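Local coordinates for vinylacetyl-CoA Delta-isomerase (Nitrosopumilus maritimus SCM1, PDB 6VJR), which probably dehydrates 4-hydroxybutyryl-CoA and isomerises vinylacetyl-CoA, using bound FAD and a [4Fe-4S] cluster, at residues 294-308 with 326-340. Sequence-based numbering, arbitrary orientation. Where two conformers were deposited one is given.
Sequences VCKTGLGDVLIGAAA and IIEMTHLNETIFAAG. With SF4 (iron/sulfur cluster), chain E.
Asn333 carries the one direct hydrogen bond between segments 294-308 and 326-340. Its CG lies anti to the backbone N (chi1 -162°), which brings the amide in among Thr297, Gly300, Asp301 and Ile304 as a knob into a hole. ND2 donates to Thr297 O at 3.0 Å, nearly straight (170°) and on a carbonyl lone pair; the same oxygen also accepts from Asp301 N. OD1 accepts a hydrogen bond from a water that also donates to Lys296 O, so both ends of the amide are held. Gly300, having no side chain, lets Asn333 OD1 come within 3.7 Å of its CA. Nearer the cluster, Thr297 OG1 donates to Val294 O, while its CG2 lies 3.4 Å from Asn333 O. Val294 CG1 touches the edge of the Phe337 ring, 3.8 Å from CD1.

The other end has mostly apolar contacts and no hydrogen bond between the segments, and the backbones stand farther apart. Ile304 still packs closely as a second knob, among Ile326, Met329, Thr330 and Asn333, with CG1 3.8 Å from Met329 CB and CD1 against Thr330 OG1; looser is the fringe beyond, where Met329 CE is 4.1 Å from Ala307 CB. All touching residues are buried, enclosed by helices 77-94, 359-369 and 372-384 and the second subunit, so no side is open to solvent. Asp301 and Glu334 both form salt bridges to Arg88; Asp301 also bonds to Gln92, and Glu334 to Tyr490 of the second subunit.

Cys295 SG binds FE2 of the cluster at 2.2 Å, and Lys296 NZ turns to Glu443 and Gly439 O. Segments 295-308 and 326-340 run nearly antiparallel (161°), their axes approaching to 9.0 Å, knobs-into-holes packing consistent with the C-terminal helical bundle of the acyl-CoA dehydrogenase-like fold.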
loop_
_atom_site.group_PDB
_atom_site.type_symbol
_atom_site.label_atom_id
_atom_site.label_comp_id
_atom_site.label_asym_id
_atom_site.label_seq_id
_atom_site.Cartn_x
_atom_site.Cartn_y
_atom_site.Cartn_z
ATOM N N VAL A 294 -21.469 -2.141 2.979
ATOM C CA VAL A 294 -21.842 -1.526 1.713
ATOM C C VAL A 294 -22.402 -0.108 1.917
ATOM O O VAL A 294 -22.288 0.756 1.043
ATOM C CB VAL A 294 -22.823 -2.433 0.986
ATOM C CG1 VAL A 294 -23.570 -1.727 -0.141
ATOM C CG2 VAL A 294 -22.095 -3.654 0.484
ATOM N N CYS A 295 -22.967 0.158 3.097
ATOM C CA CYS A 295 -23.457 1.502 3.408
ATOM C C CYS A 295 -22.336 2.544 3.203
ATOM O O CYS A 295 -22.565 3.638 2.694
ATOM C CB CYS A 295 -24.056 1.590 4.810
ATOM S SG CYS A 295 -22.839 1.350 6.136
ATOM N N LYS A 296 -21.094 2.175 3.518
ATOM C CA LYS A 296 -19.985 3.101 3.463
ATOM C C LYS A 296 -19.611 3.449 2.018
ATOM O O LYS A 296 -18.939 4.448 1.757
ATOM C CB LYS A 296 -18.741 2.484 4.107
ATOM C CG LYS A 296 -18.906 2.130 5.575
ATOM C CD LYS A 296 -19.304 3.239 6.522
ATOM C CE LYS A 296 -19.571 2.639 7.893
ATOM N NZ LYS A 296 -20.031 3.628 8.841
ATOM N N THR A 297 -20.084 2.639 1.073
ATOM C CA THR A 297 -19.873 2.947 -0.325
ATOM C C THR A 297 -20.760 4.098 -0.798
ATOM O O THR A 297 -20.384 4.804 -1.753
ATOM C CB THR A 297 -19.968 1.739 -1.241
ATOM O OG1 THR A 297 -21.290 1.248 -1.377
ATOM C CG2 THR A 297 -19.044 0.623 -0.809
ATOM N N GLY A 298 -21.948 4.246 -0.196
ATOM C CA GLY A 298 -22.749 5.424 -0.458
ATOM C C GLY A 298 -22.106 6.710 0.095
ATOM O O GLY A 298 -22.138 7.767 -0.542
ATOM N N LEU A 299 -21.505 6.618 1.281
ATOM C CA LEU A 299 -20.740 7.727 1.822
ATOM C C LEU A 299 -19.524 8.029 0.930
ATOM O O LEU A 299 -19.215 9.185 0.664
ATOM C CB LEU A 299 -20.285 7.392 3.238
ATOM C CG LEU A 299 -21.272 7.716 4.346
ATOM C CD1 LEU A 299 -22.595 6.971 4.154
ATOM C CD2 LEU A 299 -20.663 7.443 5.675
ATOM N N GLY A 300 -18.872 6.979 0.432
ATOM C CA GLY A 300 -17.789 7.137 -0.522
ATOM C C GLY A 300 -18.230 7.906 -1.757
ATOM O O GLY A 300 -17.507 8.777 -2.229
ATOM N N ASP A 301 -19.434 7.584 -2.280
ATOM C CA ASP A 301 -19.965 8.282 -3.447
ATOM C C ASP A 301 -20.106 9.784 -3.167
ATOM O O ASP A 301 -19.752 10.633 -3.986
ATOM C CB ASP A 301 -21.334 7.709 -3.804
ATOM C CG ASP A 301 -21.314 6.280 -4.342
ATOM O OD1 ASP A 301 -20.290 5.887 -4.937
ATOM O OD2 ASP A 301 -22.360 5.548 -4.163
ATOM N N VAL A 302 -20.601 10.130 -1.986
ATOM C CA VAL A 302 -20.729 11.528 -1.558
ATOM C C VAL A 302 -19.351 12.198 -1.489
ATOM O O VAL A 302 -19.189 13.301 -1.992
ATOM C CB VAL A 302 -21.484 11.623 -0.217
ATOM C CG1 VAL A 302 -21.450 13.039 0.337
ATOM C CG2 VAL A 302 -22.908 11.115 -0.318
ATOM N N LEU A 303 -18.374 11.558 -0.845
ATOM C CA LEU A 303 -17.043 12.130 -0.676
ATOM C C LEU A 303 -16.357 12.349 -2.023
ATOM O O LEU A 303 -15.694 13.339 -2.262
ATOM C CB LEU A 303 -16.281 11.278 0.320
ATOM C CG LEU A 303 -14.943 11.879 0.752
ATOM C CD1 LEU A 303 -15.040 13.279 1.217
ATOM C CD2 LEU A 303 -14.365 10.982 1.862
ATOM N N ILE A 304 -16.523 11.385 -2.930
ATOM C CA ILE A 304 -15.977 11.494 -4.275
ATOM C C ILE A 304 -16.606 12.704 -4.975
ATOM O O ILE A 304 -15.949 13.549 -5.582
ATOM C CB ILE A 304 -16.208 10.199 -5.051
ATOM C CG1 ILE A 304 -15.378 9.061 -4.500
ATOM C CG2 ILE A 304 -15.996 10.434 -6.543
ATOM C CD1 ILE A 304 -15.818 7.698 -4.986
ATOM N N GLY A 305 -17.929 12.815 -4.857
ATOM C CA GLY A 305 -18.637 13.947 -5.399
ATOM C C GLY A 305 -18.151 15.280 -4.808
ATOM O O GLY A 305 -18.057 16.276 -5.530
ATOM N N ALA A 306 -17.880 15.314 -3.500
ATOM C CA ALA A 306 -17.382 16.521 -2.876
ATOM C C ALA A 306 -15.999 16.878 -3.407
ATOM O O ALA A 306 -15.745 18.054 -3.692
ATOM C CB ALA A 306 -17.379 16.370 -1.405
ATOM N N ALA A 307 -15.116 15.874 -3.541
ATOM C CA ALA A 307 -13.775 16.128 -4.046
ATOM C C ALA A 307 -13.863 16.669 -5.494
ATOM O O ALA A 307 -13.172 17.606 -5.887
ATOM C CB ALA A 307 -13.000 14.838 -3.968
ATOM N N ALA A 308 -14.732 16.082 -6.335
ATOM C CA ALA A 308 -14.880 16.520 -7.724
ATOM C C ALA A 308 -15.421 17.943 -7.772
ATOM O O ALA A 308 -15.037 18.737 -8.640
ATOM C CB ALA A 308 -15.750 15.572 -8.515
ATOM N N ILE A 326 -9.482 10.679 -8.365
ATOM C CA ILE A 326 -10.905 10.380 -8.294
ATOM C C ILE A 326 -11.176 8.962 -8.814
ATOM O O ILE A 326 -12.052 8.249 -8.307
ATOM C CB ILE A 326 -11.696 11.478 -9.019
ATOM C CG1 ILE A 326 -11.536 12.801 -8.306
ATOM C CG2 ILE A 326 -13.166 11.114 -9.177
ATOM C CD1 ILE A 326 -12.088 13.975 -9.072
ATOM N N ILE A 327 -10.464 8.554 -9.854
ATOM C CA ILE A 327 -10.536 7.156 -10.290
ATOM C C ILE A 327 -10.124 6.207 -9.166
ATOM O O ILE A 327 -10.767 5.185 -8.912
ATOM C CB ILE A 327 -9.759 6.924 -11.585
ATOM C CG1 ILE A 327 -10.338 7.689 -12.775
ATOM C CG2 ILE A 327 -9.623 5.440 -11.864
ATOM C CD1 ILE A 327 -9.398 7.826 -13.967
ATOM N N GLU A 328 -9.045 6.522 -8.464
ATOM C CA GLU A 328 -8.612 5.641 -7.391
ATOM C C GLU A 328 -9.692 5.512 -6.316
ATOM O O GLU A 328 -9.937 4.446 -5.769
ATOM C CB GLU A 328 -7.312 6.108 -6.760
ATOM C CG GLU A 328 -6.664 5.065 -5.845
ATOM C CD GLU A 328 -6.216 3.763 -6.522
ATOM O OE1 GLU A 328 -5.954 3.781 -7.758
ATOM O OE2 GLU A 328 -6.136 2.695 -5.851
ATOM N N MET A 329 -10.234 6.654 -5.903
ATOM C CA MET A 329 -11.248 6.672 -4.862
ATOM C C MET A 329 -12.376 5.741 -5.335
ATOM O O MET A 329 -12.925 4.968 -4.562
ATOM C CB MET A 329 -11.739 8.112 -4.643
ATOM C CG MET A 329 -10.693 9.068 -4.058
ATOM S SD MET A 329 -11.140 10.812 -4.185
ATOM C CE MET A 329 -12.275 11.024 -2.810
ATOM N N THR A 330 -12.758 5.906 -6.596
ATOM C CA THR A 330 -13.882 5.140 -7.137
ATOM C C THR A 330 -13.584 3.633 -7.119
ATOM O O THR A 330 -14.421 2.814 -6.685
ATOM C CB THR A 330 -14.188 5.596 -8.575
ATOM O OG1 THR A 330 -14.614 6.959 -8.567
ATOM C CG2 THR A 330 -15.271 4.767 -9.198
ATOM N N HIS A 331 -12.368 3.271 -7.536
ATOM C CA HIS A 331 -11.928 1.881 -7.582
ATOM C C HIS A 331 -11.947 1.239 -6.186
ATOM O O HIS A 331 -12.497 0.157 -5.972
ATOM C CB HIS A 331 -10.496 1.814 -8.137
ATOM C CG HIS A 331 -9.933 0.449 -7.994
ATOM N ND1 HIS A 331 -10.365 -0.654 -8.692
ATOM C CD2 HIS A 331 -8.984 0.024 -7.201
ATOM C CE1 HIS A 331 -9.739 -1.732 -8.232
ATOM N NE2 HIS A 331 -8.836 -1.329 -7.345
ATOM N N LEU A 332 -11.393 1.929 -5.195
ATOM C CA LEU A 332 -11.390 1.386 -3.824
ATOM C C LEU A 332 -12.818 1.231 -3.277
ATOM O O LEU A 332 -13.185 0.249 -2.629
ATOM C CB LEU A 332 -10.557 2.315 -2.950
ATOM C CG LEU A 332 -9.071 2.431 -3.291
ATOM C CD1 LEU A 332 -8.387 3.405 -2.357
ATOM C CD2 LEU A 332 -8.392 1.064 -3.188
ATOM N N ASN A 333 -13.627 2.241 -3.545
ATOM C CA ASN A 333 -15.022 2.248 -3.108
ATOM C C ASN A 333 -15.802 1.080 -3.726
ATOM O O ASN A 333 -16.505 0.348 -3.030
ATOM C CB ASN A 333 -15.663 3.599 -3.435
ATOM C CG ASN A 333 -16.935 3.858 -2.665
ATOM O OD1 ASN A 333 -16.978 3.694 -1.440
ATOM N ND2 ASN A 333 -17.958 4.321 -3.368
ATOM N N GLU A 334 -15.601 0.843 -5.018
ATOM C CA GLU A 334 -16.312 -0.241 -5.681
ATOM C C GLU A 334 -15.804 -1.612 -5.273
ATOM O O GLU A 334 -16.524 -2.601 -5.324
ATOM C CB GLU A 334 -16.303 -0.106 -7.189
ATOM C CG GLU A 334 -16.976 1.173 -7.666
ATOM C CD GLU A 334 -18.442 1.375 -7.329
ATOM O OE1 GLU A 334 -19.165 0.396 -7.000
ATOM O OE2 GLU A 334 -18.863 2.548 -7.492
ATOM N N THR A 335 -14.541 -1.687 -4.857
ATOM C CA THR A 335 -13.970 -2.934 -4.366
ATOM C C THR A 335 -14.765 -3.389 -3.122
ATOM O O THR A 335 -15.068 -4.561 -2.937
ATOM C CB THR A 335 -12.464 -2.750 -4.078
ATOM O OG1 THR A 335 -11.772 -2.540 -5.305
ATOM C CG2 THR A 335 -11.857 -4.031 -3.525
ATOM N N ILE A 336 -15.059 -2.455 -2.208
ATOM C CA ILE A 336 -15.859 -2.751 -1.030
ATOM C C ILE A 336 -17.244 -3.202 -1.468
ATOM O O ILE A 336 -17.779 -4.227 -0.970
ATOM C CB ILE A 336 -15.928 -1.536 -0.086
ATOM C CG1 ILE A 336 -14.554 -1.234 0.461
ATOM C CG2 ILE A 336 -16.955 -1.786 1.012
ATOM C CD1 ILE A 336 -14.445 0.169 1.014
ATOM N N PHE A 337 -17.843 -2.412 -2.357
ATOM C CA PHE A 337 -19.189 -2.751 -2.784
ATOM C C PHE A 337 -19.251 -4.176 -3.342
ATOM O O PHE A 337 -20.189 -4.946 -3.039
ATOM C CB PHE A 337 -19.621 -1.752 -3.869
ATOM C CG PHE A 337 -21.000 -2.030 -4.421
ATOM C CD1 PHE A 337 -22.122 -1.836 -3.641
ATOM C CD2 PHE A 337 -21.165 -2.473 -5.736
ATOM C CE1 PHE A 337 -23.394 -2.140 -4.141
ATOM C CE2 PHE A 337 -22.428 -2.776 -6.206
ATOM C CZ PHE A 337 -23.525 -2.588 -5.413
ATOM N N ALA A 338 -18.309 -4.501 -4.228
ATOM C CA ALA A 338 -18.268 -5.809 -4.893
ATOM C C ALA A 338 -18.207 -6.921 -3.852
ATOM O O ALA A 338 -18.896 -7.927 -3.961
ATOM C CB ALA A 338 -17.102 -5.851 -5.789
ATOM N N ALA A 339 -17.337 -6.775 -2.846
ATOM C CA ALA A 339 -17.199 -7.803 -1.819
ATOM C C ALA A 339 -18.524 -8.037 -1.098
ATOM O O ALA A 339 -18.906 -9.175 -0.838
ATOM C CB ALA A 339 -16.020 -7.500 -0.907
ATOM N N GLY A 340 -19.200 -6.958 -0.700
ATOM C CA GLY A 340 -20.415 -7.056 0.041
ATOM C C GLY A 340 -21.507 -7.713 -0.791
ATOM O O GLY A 340 -22.156 -8.655 -0.304
HETATM FE FE1 SF4 E . -23.553 0.320 10.358
HETATM FE FE2 SF4 E . -23.433 1.921 8.127
HETATM FE FE3 SF4 E . -24.704 2.758 10.237
HETATM FE FE4 SF4 E . -25.825 0.881 8.683
HETATM S S1 SF4 E . -25.487 3.028 8.146
HETATM S S2 SF4 E . -25.693 0.856 11.029
HETATM S S3 SF4 E . -23.919 -0.349 8.141
HETATM S S4 SF4 E . -22.484 2.257 10.184
HETATM O O HOH W 1 -16.135 4.281 1.087
#